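Local coordinates for protein HIAXHD3 (Humicola insolens, PDB 3ZXK) that hydrolyses alpha-L-arabinofuranosyl linkages, probably of xylan side chains, as a family 43 glycoside hydrolase, at residues E214-S219 / G286-V291; A268-R273 / A463-A468; N472-T477 / A495-N500. One frame throughout, in Å; residues are numbered along the deposited sequence.

Contact 1 (E214-S219 / G286-V291)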
loop_
_atom_site.group_PDB
_atom_site.type_symbol
_atom_site.label_atom_id
_atom_site.label_comp_id
_atom_site.label_asym_id
_atom_site.label_seq_id
_atom_site.Cartn_x
_atom_site.Cartn_y
_atom_site.Cartn_z
ATOM N N GLU A 214 -10.065 15.308 11.006
ATOM C CA GLU A 214 -9.425 14.500 12.040
ATOM C C GLU A 214 -9.725 15.154 13.396
ATOM O O GLU A 214 -9.592 16.373 13.525
ATOM C CB GLU A 214 -7.923 14.433 11.821
ATOM C CG GLU A 214 -7.210 13.439 12.744
ATOM C CD GLU A 214 -7.345 11.981 12.267
ATOM O OE1 GLU A 214 -7.997 11.735 11.231
ATOM O OE2 GLU A 214 -6.816 11.072 12.946
ATOM N N TYR A 215 -10.150 14.340 14.363
ATOM C CA TYR A 215 -10.356 14.794 15.731
ATOM C C TYR A 215 -9.315 14.192 16.639
ATOM O O TYR A 215 -8.824 13.091 16.400
ATOM C CB TYR A 215 -11.777 14.473 16.225
ATOM C CG TYR A 215 -12.890 15.014 15.337
ATOM C CD1 TYR A 215 -12.841 16.310 14.823
ATOM C CD2 TYR A 215 -13.990 14.230 15.024
ATOM C CE1 TYR A 215 -13.860 16.806 14.015
ATOM C CE2 TYR A 215 -15.017 14.711 14.226
ATOM C CZ TYR A 215 -14.948 16.006 13.726
ATOM O OH TYR A 215 -15.951 16.500 12.919
ATOM N N VAL A 216 -8.930 14.948 17.651
ATOM C CA VAL A 216 -8.100 14.403 18.710
ATOM C C VAL A 216 -8.972 14.187 19.929
ATOM O O VAL A 216 -9.680 15.099 20.363
ATOM C CB VAL A 216 -6.810 15.236 18.992
ATOM C CG1 VAL A 216 -7.082 16.732 19.107
ATOM C CG2 VAL A 216 -6.103 14.691 20.243
ATOM N N LEU A 217 -8.991 12.962 20.439
ATOM C CA LEU A 217 -9.732 12.661 21.672
ATOM C C LEU A 217 -8.752 12.498 22.826
ATOM O O LEU A 217 -7.675 11.952 22.627
ATOM C CB LEU A 217 -10.534 11.364 21.536
ATOM C CG LEU A 217 -11.250 11.116 20.217
ATOM C CD1 LEU A 217 -11.969 9.779 20.275
ATOM C CD2 LEU A 217 -12.183 12.256 19.923
ATOM N N ARG A 218 -9.143 12.937 24.022
ATOM C CA ARG A 218 -8.314 12.782 25.224
ATOM C C ARG A 218 -9.179 12.252 26.367
ATOM O O ARG A 218 -10.329 12.705 26.580
ATOM C CB ARG A 218 -7.659 14.110 25.617
ATOM C CG ARG A 218 -6.603 13.985 26.728
ATOM C CD ARG A 218 -5.986 15.333 27.044
ATOM N NE ARG A 218 -6.920 16.161 27.810
ATOM C CZ ARG A 218 -6.680 17.425 28.153
ATOM N NH1 ARG A 218 -5.529 17.992 27.792
ATOM N NH2 ARG A 218 -7.570 18.109 28.860
ATOM N N SER A 219 -8.615 11.322 27.128
ATOM C CA SER A 219 -9.372 10.681 28.209
ATOM C C SER A 219 -9.614 11.705 29.310
ATOM O O SER A 219 -8.678 12.379 29.757
ATOM C CB SER A 219 -8.587 9.523 28.798
ATOM O OG SER A 219 -9.234 9.068 29.973
ATOM N N GLY A 286 -2.777 21.114 27.118
ATOM C CA GLY A 286 -2.461 19.711 26.816
ATOM C C GLY A 286 -3.104 19.113 25.578
ATOM O O GLY A 286 -3.388 17.909 25.548
ATOM N N TRP A 287 -3.278 19.921 24.535
ATOM C CA TRP A 287 -3.835 19.416 23.280
ATOM C C TRP A 287 -2.924 19.717 22.127
ATOM O O TRP A 287 -2.264 20.759 22.129
ATOM C CB TRP A 287 -5.172 20.066 23.026
ATOM C CG TRP A 287 -6.242 19.697 24.002
ATOM C CD1 TRP A 287 -6.509 20.284 25.223
ATOM C CD2 TRP A 287 -7.225 18.635 23.853
ATOM N NE1 TRP A 287 -7.596 19.689 25.824
ATOM C CE2 TRP A 287 -8.067 18.682 25.053
ATOM C CE3 TRP A 287 -7.511 17.693 22.858
ATOM C CZ2 TRP A 287 -9.147 17.818 25.231
ATOM C CZ3 TRP A 287 -8.589 16.817 23.060
ATOM C CH2 TRP A 287 -9.386 16.877 24.219
ATOM N N PRO A 288 -2.887 18.837 21.113
ATOM C CA PRO A 288 -2.038 19.127 19.949
ATOM C C PRO A 288 -2.783 19.951 18.904
ATOM O O PRO A 288 -4.002 19.820 18.771
ATOM C CB PRO A 288 -1.728 17.733 19.379
ATOM C CG PRO A 288 -2.939 16.911 19.738
ATOM C CD PRO A 288 -3.460 17.475 21.054
ATOM N N GLU A 289 -2.048 20.813 18.204
ATOM C CA GLU A 289 -2.593 21.615 17.089
ATOM C C GLU A 289 -1.646 21.602 15.903
ATOM O O GLU A 289 -0.423 21.662 16.081
ATOM C CB GLU A 289 -2.831 23.071 17.523
ATOM C CG GLU A 289 -3.961 23.224 18.531
ATOM C CD GLU A 289 -4.142 24.655 19.031
ATOM O OE1 GLU A 289 -3.219 25.494 18.839
ATOM O OE2 GLU A 289 -5.204 24.952 19.640
ATOM N N VAL A 290 -2.200 21.549 14.691
ATOM C CA VAL A 290 -1.380 21.610 13.480
ATOM C C VAL A 290 -0.819 23.019 13.291
ATOM O O VAL A 290 -1.548 24.008 13.414
ATOM C CB VAL A 290 -2.190 21.144 12.244
ATOM C CG1 VAL A 290 -1.482 21.485 10.940
ATOM C CG2 VAL A 290 -2.429 19.651 12.349
ATOM N N VAL A 291 0.492 23.094 13.050
ATOM C CA VAL A 291 1.131 24.333 12.638
ATOM C C VAL A 291 0.880 24.500 11.131
ATOM O O VAL A 291 1.364 23.716 10.322
ATOM C CB VAL A 291 2.642 24.272 12.946
ATOM C CG1 VAL A 291 3.366 25.527 12.460
ATOM C CG2 VAL A 291 2.871 24.041 14.447
HETATM O O HOH W 1 -7.993 21.144 28.332
#
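Val216 meets the 286-291 segment with both of its methyl groups. CG1 lies 3.9 Å from CE3 of Trp287, while CG2 reaches CG of Pro288, tip to tip, at 3.9 Å. Its branched chain suits the angle between an indole and a proline ring. The Val216 carbonyl O stands near the plane of the indole, 3.4 Å from CZ3. Leu217 turns to the other side of the strand, and Arg218 comes back. Its CB packs over the face of the Trp287 six-membered ring, 4.0 Å from the centroid. The chain bends at chi3 (75°), which sets NE above the rim of the indole near CZ2; CZ and NH1 stand over its NE1 edge, with the guanidinium and ring planes 32° apart. NH1 sits 3.3 Å from Trp287 NE1, but both are donors and do not bond; a water accepts from NE1 and Arg218 NH2. NH1 makes a weak hydrogen bond of 3.1 Å to Gly286 O and another bond to Asp285 O. A side chain at Gly286 would run into NH1, and its backbone angles also suit glycine. An alanine in place of Trp287 would probably open a gap beside Val216 and leave the Arg218 side chain freer to turn. The contact joins two blades of the family 43 five-bladed propeller, those holding strands 213-219 and 288-290. Its chemistry implies an apolar part around buried Val216, Trp287 and Pro288 and a polar part at the partly exposed Arg218 and Gly286, where carbonyls, water and, weakly and at long range, Glu229 probably ease the charge.

Contact 2 (A268-R273 / A463-A468). With AHR (alpha-L-arabinofuranose), chain C.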
loop_
_atom_site.group_PDB
_atom_site.type_symbol
_atom_site.label_atom_id
_atom_site.label_comp_id
_atom_site.label_asym_id
_atom_site.label_seq_id
_atom_site.Cartn_x
_atom_site.Cartn_y
_atom_site.Cartn_z
ATOM N N ALA A 268 -5.419 11.310 -3.284
ATOM C CA ALA A 268 -4.792 11.744 -4.523
ATOM C C ALA A 268 -5.059 10.788 -5.690
ATOM O O ALA A 268 -4.137 10.438 -6.433
ATOM C CB ALA A 268 -3.295 11.915 -4.290
ATOM N N TYR A 269 -6.326 10.379 -5.857
ATOM C CA TYR A 269 -6.754 9.569 -6.993
ATOM C C TYR A 269 -6.517 10.377 -8.276
ATOM O O TYR A 269 -6.684 11.611 -8.269
ATOM C CB TYR A 269 -8.210 9.166 -6.820
ATOM C CG TYR A 269 -8.349 8.234 -5.640
ATOM C CD1 TYR A 269 -7.860 6.935 -5.708
ATOM C CD2 TYR A 269 -8.895 8.664 -4.429
ATOM C CE1 TYR A 269 -7.936 6.080 -4.614
ATOM C CE2 TYR A 269 -8.977 7.809 -3.341
ATOM C CZ TYR A 269 -8.497 6.508 -3.444
ATOM O OH TYR A 269 -8.578 5.652 -2.350
ATOM N N PRO A 270 -6.080 9.712 -9.372
ATOM C CA PRO A 270 -6.035 8.255 -9.570
ATOM C C PRO A 270 -4.782 7.533 -9.062
ATOM O O PRO A 270 -4.676 6.325 -9.212
ATOM C CB PRO A 270 -6.160 8.114 -11.091
ATOM C CG PRO A 270 -5.416 9.312 -11.590
ATOM C CD PRO A 270 -5.869 10.425 -10.648
ATOM N N GLY A 271 -3.853 8.254 -8.454
ATOM C CA GLY A 271 -2.653 7.632 -7.927
ATOM C C GLY A 271 -2.841 6.826 -6.651
ATOM O O GLY A 271 -2.080 5.895 -6.398
ATOM N N GLY A 272 -3.821 7.202 -5.840
ATOM C CA GLY A 272 -4.024 6.580 -4.528
ATOM C C GLY A 272 -3.880 7.564 -3.384
ATOM O O GLY A 272 -4.028 8.763 -3.573
ATOM N N ARG A 273 -3.630 7.039 -2.197
ATOM C CA ARG A 273 -3.658 7.825 -0.977
ATOM C C ARG A 273 -2.245 7.948 -0.456
ATOM O O ARG A 273 -1.592 6.942 -0.169
ATOM C CB ARG A 273 -4.622 7.203 0.030
ATOM C CG ARG A 273 -6.036 7.364 -0.514
ATOM C CD ARG A 273 -7.123 6.714 0.307
ATOM N NE ARG A 273 -7.018 5.269 0.388
ATOM C CZ ARG A 273 -7.732 4.526 1.235
ATOM N NH1 ARG A 273 -8.610 5.115 2.073
ATOM N NH2 ARG A 273 -7.572 3.196 1.249
ATOM N N ALA A 463 2.221 6.367 -17.375
ATOM C CA ALA A 463 1.035 6.694 -16.597
ATOM C C ALA A 463 1.048 8.093 -16.019
ATOM O O ALA A 463 2.018 8.536 -15.440
ATOM C CB ALA A 463 0.888 5.713 -15.449
ATOM N N ASP A 464 -0.071 8.773 -16.131
ATOM C CA ASP A 464 -0.217 10.067 -15.484
ATOM C C ASP A 464 -1.163 9.889 -14.308
ATOM O O ASP A 464 -2.352 9.547 -14.504
ATOM C CB ASP A 464 -0.790 11.083 -16.489
ATOM C CG ASP A 464 -0.931 12.491 -15.896
ATOM O OD1 ASP A 464 -0.494 12.686 -14.755
ATOM O OD2 ASP A 464 -1.478 13.393 -16.558
ATOM N N ILE A 465 -0.648 10.057 -13.093
ATOM C CA ILE A 465 -1.475 9.968 -11.887
ATOM C C ILE A 465 -1.627 11.325 -11.212
ATOM O O ILE A 465 -1.939 11.401 -10.016
ATOM C CB ILE A 465 -1.035 8.856 -10.884
ATOM C CG1 ILE A 465 0.445 8.977 -10.463
ATOM C CG2 ILE A 465 -1.318 7.492 -11.511
ATOM C CD1 ILE A 465 0.819 8.199 -9.206
ATOM N N THR A 466 -1.414 12.402 -11.960
ATOM C CA THR A 466 -1.639 13.740 -11.390
ATOM C C THR A 466 -3.046 13.782 -10.766
ATOM O O THR A 466 -4.001 13.390 -11.426
ATOM C CB THR A 466 -1.536 14.825 -12.484
ATOM O OG1 THR A 466 -0.252 14.737 -13.118
ATOM C CG2 THR A 466 -1.704 16.229 -11.886
ATOM N N PRO A 467 -3.181 14.184 -9.487
ATOM C CA PRO A 467 -4.481 14.093 -8.818
ATOM C C PRO A 467 -5.606 14.772 -9.606
ATOM O O PRO A 467 -5.437 15.854 -10.185
ATOM C CB PRO A 467 -4.226 14.752 -7.460
ATOM C CG PRO A 467 -2.796 14.438 -7.203
ATOM C CD PRO A 467 -2.124 14.576 -8.537
ATOM N N ALA A 468 -6.747 14.102 -9.624
ATOM C CA ALA A 468 -7.921 14.626 -10.347
ATOM C C ALA A 468 -9.179 14.361 -9.539
ATOM O O ALA A 468 -10.277 14.426 -10.068
ATOM C CB ALA A 468 -8.019 14.028 -11.750
HETATM O O5 AHR C . -12.536 9.827 0.024
HETATM C C5 AHR C . -12.120 8.471 -0.230
HETATM C C4 AHR C . -11.998 7.649 1.058
HETATM O O4 AHR C . -13.246 7.606 1.746
HETATM C C3 AHR C . -11.054 8.180 2.132
HETATM O O3 AHR C . -9.695 7.849 1.893
HETATM C C2 AHR C . -11.520 7.515 3.399
HETATM O O2 AHR C . -11.359 8.372 4.546
HETATM C C1 AHR C . -12.994 7.292 3.127
HETATM O O HOH W 2 -1.570 10.786 -7.370
#
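Gly271 and Ile465 pack tightly: CA of Gly271 lies 3.6 Å from CB of Ile465, and a side chain at the glycine would run into Ile465 CD1. Beside them Pro270, which follows a cis peptide bond, sets its CD 3.6 Å from Thr466 O. The one direct hydrogen bond across the contact is short and straight, from Ala468 N to Tyr269 O (2.8 Å, 172°), in the plane of the carbonyl; Pro467 CA adds a CA-H...O contact to the same oxygen. Ala268 CB rests on Pro467 CG at 3.9 Å. Packing is looser where Ala268 O and Ile465 O stay apart and one water donates to both. Toward solvent, the partly exposed Asp464 and Thr466 form an Asx turn, Thr466 N bonding to Asp464 OD1, and the Thr466 hydroxyl gives the same oxygen a second bond on its syn lone pair. Arg273 leads the other way, its NH1 giving O3 of the bound arabinofuranose a 2.9 Å hydrogen bond, while His248 and Asp267 bind the same sugar. The contact thus joins two domains: the loop between propeller strands 260-267 and 273-282 lies against the chain leaving strand 457-464 of the C-terminal beta-sandwich.

Contact 3 (N472-T477 / A495-N500)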
loop_
_atom_site.group_PDB
_atom_site.type_symbol
_atom_site.label_atom_id
_atom_site.label_comp_id
_atom_site.label_asym_id
_atom_site.label_seq_id
_atom_site.Cartn_x
_atom_site.Cartn_y
_atom_site.Cartn_z
ATOM N N ASN A 472 -13.801 16.908 -13.067
ATOM C CA ASN A 472 -14.452 16.255 -14.192
ATOM C C ASN A 472 -13.425 15.824 -15.236
ATOM O O ASN A 472 -13.764 15.655 -16.398
ATOM C CB ASN A 472 -15.493 17.183 -14.837
ATOM C CG ASN A 472 -16.703 17.440 -13.951
ATOM O OD1 ASN A 472 -16.878 16.813 -12.901
ATOM N ND2 ASN A 472 -17.558 18.367 -14.381
ATOM N N THR A 473 -12.165 15.689 -14.833
ATOM C CA THR A 473 -11.103 15.289 -15.773
ATOM C C THR A 473 -10.503 13.932 -15.419
ATOM O O THR A 473 -10.087 13.716 -14.269
ATOM C CB THR A 473 -9.955 16.309 -15.791
ATOM O OG1 THR A 473 -10.459 17.598 -16.174
ATOM C CG2 THR A 473 -8.864 15.900 -16.799
ATOM N N GLU A 474 -10.407 13.038 -16.406
ATOM C CA GLU A 474 -9.742 11.745 -16.214
ATOM C C GLU A 474 -8.367 11.796 -16.861
ATOM O O GLU A 474 -8.223 12.252 -17.989
ATOM C CB GLU A 474 -10.579 10.591 -16.795
ATOM C CG GLU A 474 -11.846 10.327 -16.007
ATOM C CD GLU A 474 -12.640 9.126 -16.495
ATOM O OE1 GLU A 474 -12.430 8.675 -17.638
ATOM O OE2 GLU A 474 -13.498 8.624 -15.733
ATOM N N ARG A 475 -7.354 11.363 -16.130
ATOM C CA ARG A 475 -6.008 11.298 -16.664
ATOM C C ARG A 475 -5.886 10.144 -17.652
ATOM O O ARG A 475 -6.728 9.236 -17.708
ATOM C CB ARG A 475 -5.015 11.059 -15.528
ATOM C CG ARG A 475 -5.043 12.075 -14.403
ATOM C CD ARG A 475 -4.791 13.488 -14.915
ATOM N NE ARG A 475 -4.956 14.474 -13.847
ATOM C CZ ARG A 475 -5.239 15.758 -14.038
ATOM N NH1 ARG A 475 -5.397 16.245 -15.269
ATOM N NH2 ARG A 475 -5.393 16.553 -12.993
ATOM N N THR A 476 -4.824 10.173 -18.445
ATOM C CA THR A 476 -4.638 9.098 -19.408
ATOM C C THR A 476 -3.248 8.470 -19.314
ATOM O O THR A 476 -2.262 9.087 -18.848
ATOM C CB THR A 476 -4.865 9.575 -20.857
ATOM O OG1 THR A 476 -3.908 10.594 -21.158
ATOM C CG2 THR A 476 -6.281 10.121 -21.058
ATOM N N THR A 477 -3.205 7.217 -19.754
ATOM C CA THR A 477 -1.995 6.417 -19.866
ATOM C C THR A 477 -1.825 5.968 -21.307
ATOM O O THR A 477 -2.806 5.647 -22.000
ATOM C CB THR A 477 -2.093 5.173 -18.956
ATOM O OG1 THR A 477 -1.997 5.590 -17.591
ATOM C CG2 THR A 477 -0.966 4.160 -19.251
ATOM N N ALA A 495 -5.030 6.438 -26.160
ATOM C CA ALA A 495 -4.693 6.834 -24.789
ATOM C C ALA A 495 -5.815 6.332 -23.898
ATOM O O ALA A 495 -7.001 6.499 -24.219
ATOM C CB ALA A 495 -4.561 8.345 -24.671
ATOM N N PHE A 496 -5.462 5.711 -22.788
ATOM C CA PHE A 496 -6.460 5.068 -21.944
ATOM C C PHE A 496 -6.848 5.990 -20.797
ATOM O O PHE A 496 -5.981 6.420 -20.032
ATOM C CB PHE A 496 -5.913 3.735 -21.427
ATOM C CG PHE A 496 -6.727 3.121 -20.317
ATOM C CD1 PHE A 496 -7.926 2.452 -20.589
ATOM C CD2 PHE A 496 -6.290 3.203 -18.999
ATOM C CE1 PHE A 496 -8.655 1.868 -19.557
ATOM C CE2 PHE A 496 -7.033 2.647 -17.970
ATOM C CZ PHE A 496 -8.207 1.980 -18.249
ATOM N N ALA A 497 -8.147 6.283 -20.695
ATOM C CA ALA A 497 -8.680 7.149 -19.661
ATOM C C ALA A 497 -8.842 6.367 -18.347
ATOM O O ALA A 497 -9.461 5.291 -18.303
ATOM C CB ALA A 497 -10.017 7.731 -20.090
ATOM N N MET A 498 -8.324 6.947 -17.278
ATOM C CA MET A 498 -8.252 6.275 -15.972
ATOM C C MET A 498 -9.359 6.723 -15.047
ATOM O O MET A 498 -9.727 7.911 -15.027
ATOM C CB MET A 498 -6.907 6.554 -15.333
ATOM C CG MET A 498 -5.750 6.147 -16.226
ATOM S SD MET A 498 -4.270 7.120 -15.907
ATOM C CE MET A 498 -3.933 6.522 -14.256
ATOM N N THR A 499 -9.905 5.795 -14.251
ATOM C CA THR A 499 -10.960 6.190 -13.303
ATOM C C THR A 499 -10.455 7.034 -12.115
ATOM O O THR A 499 -9.346 6.808 -11.620
ATOM C CB THR A 499 -11.759 4.978 -12.785
ATOM O OG1 THR A 499 -12.864 5.460 -12.010
ATOM C CG2 THR A 499 -10.869 4.051 -11.962
ATOM N N ASN A 500 -11.276 7.999 -11.668
ATOM C CA ASN A 500 -11.017 8.755 -10.418
ATOM C C ASN A 500 -11.814 8.241 -9.223
ATOM O O ASN A 500 -11.730 8.825 -8.138
ATOM C CB ASN A 500 -11.319 10.248 -10.587
ATOM C CG ASN A 500 -10.368 10.919 -11.540
ATOM O OD1 ASN A 500 -9.147 10.685 -11.492
ATOM N ND2 ASN A 500 -10.921 11.736 -12.447
HETATM O O HOH W 3 -13.724 8.808 -13.032
HETATM O O HOH W 4 -8.108 9.866 -13.895
#
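Glu474 lies across the carbonyl of Met498, and its side chain can be followed atom by atom. CB starts 3.3 Å from Met498 O. CG stays close to that oxygen and passes 3.9 Å from ND2 of Asn500. With chi2 at -176° the chain runs on extended, and CD is still beside Met498 O. At the tip the two oxygens part company: OE1 lies 3.6 Å from CB of Ala497 and forms a salt bridge with Arg406, whereas OE2 accepts from a water at 2.7 Å that in turn accepts from Asn500 N. A long acidic residue suits this place, since its methylenes cover backbone while its carboxylate reaches an arginine. Asn500 uses both ends of its amide. Its ND2 bonds to Thr473 O (2.8 Å), approaching 42° above the carbonyl plane, and its OD1 takes a bond from a second water, which also donates to Met498 O and accepts from Arg475 N. Further along, Met498 N bonds to Arg475 O, and Thr477 and Phe496 exchange two backbone bonds as a hydrogen-bonded antiparallel pair. On the buried side SD of Met498 presses against OG1 of Thr477 at 3.2 Å, the side chains crossing at about a right angle; that hydroxyl has no hydrogen-bond partner in the model. These features are those of the open end of a beta hairpin, strands 476-482 and 490-497, at the edge of one sheet of the concanavalin A-like sandwich.

Overall arrangement
Contacts 1 and 2 are buried, whereas contact 3 is partly exposed along a sheet edge. Contact 1 lies within the propeller, its centre about 30 Å from that of contact 2, and relies on side chains, an indole packed against a valine and an arginine chain. Contact 2 spans the two domains and relies on backbone, glycine and proline, close to the sugar site. Contact 3 combines a short piece of antiparallel pairing with side-chain and water bonds where the strands end. The last two touch: Arg475 probably bonds to the carbonyls of Thr466 and Pro467, and strands 457-464 and 476-482 are neighbours in one sheet. The hairpin thereby backs the chain that meets the propeller loop.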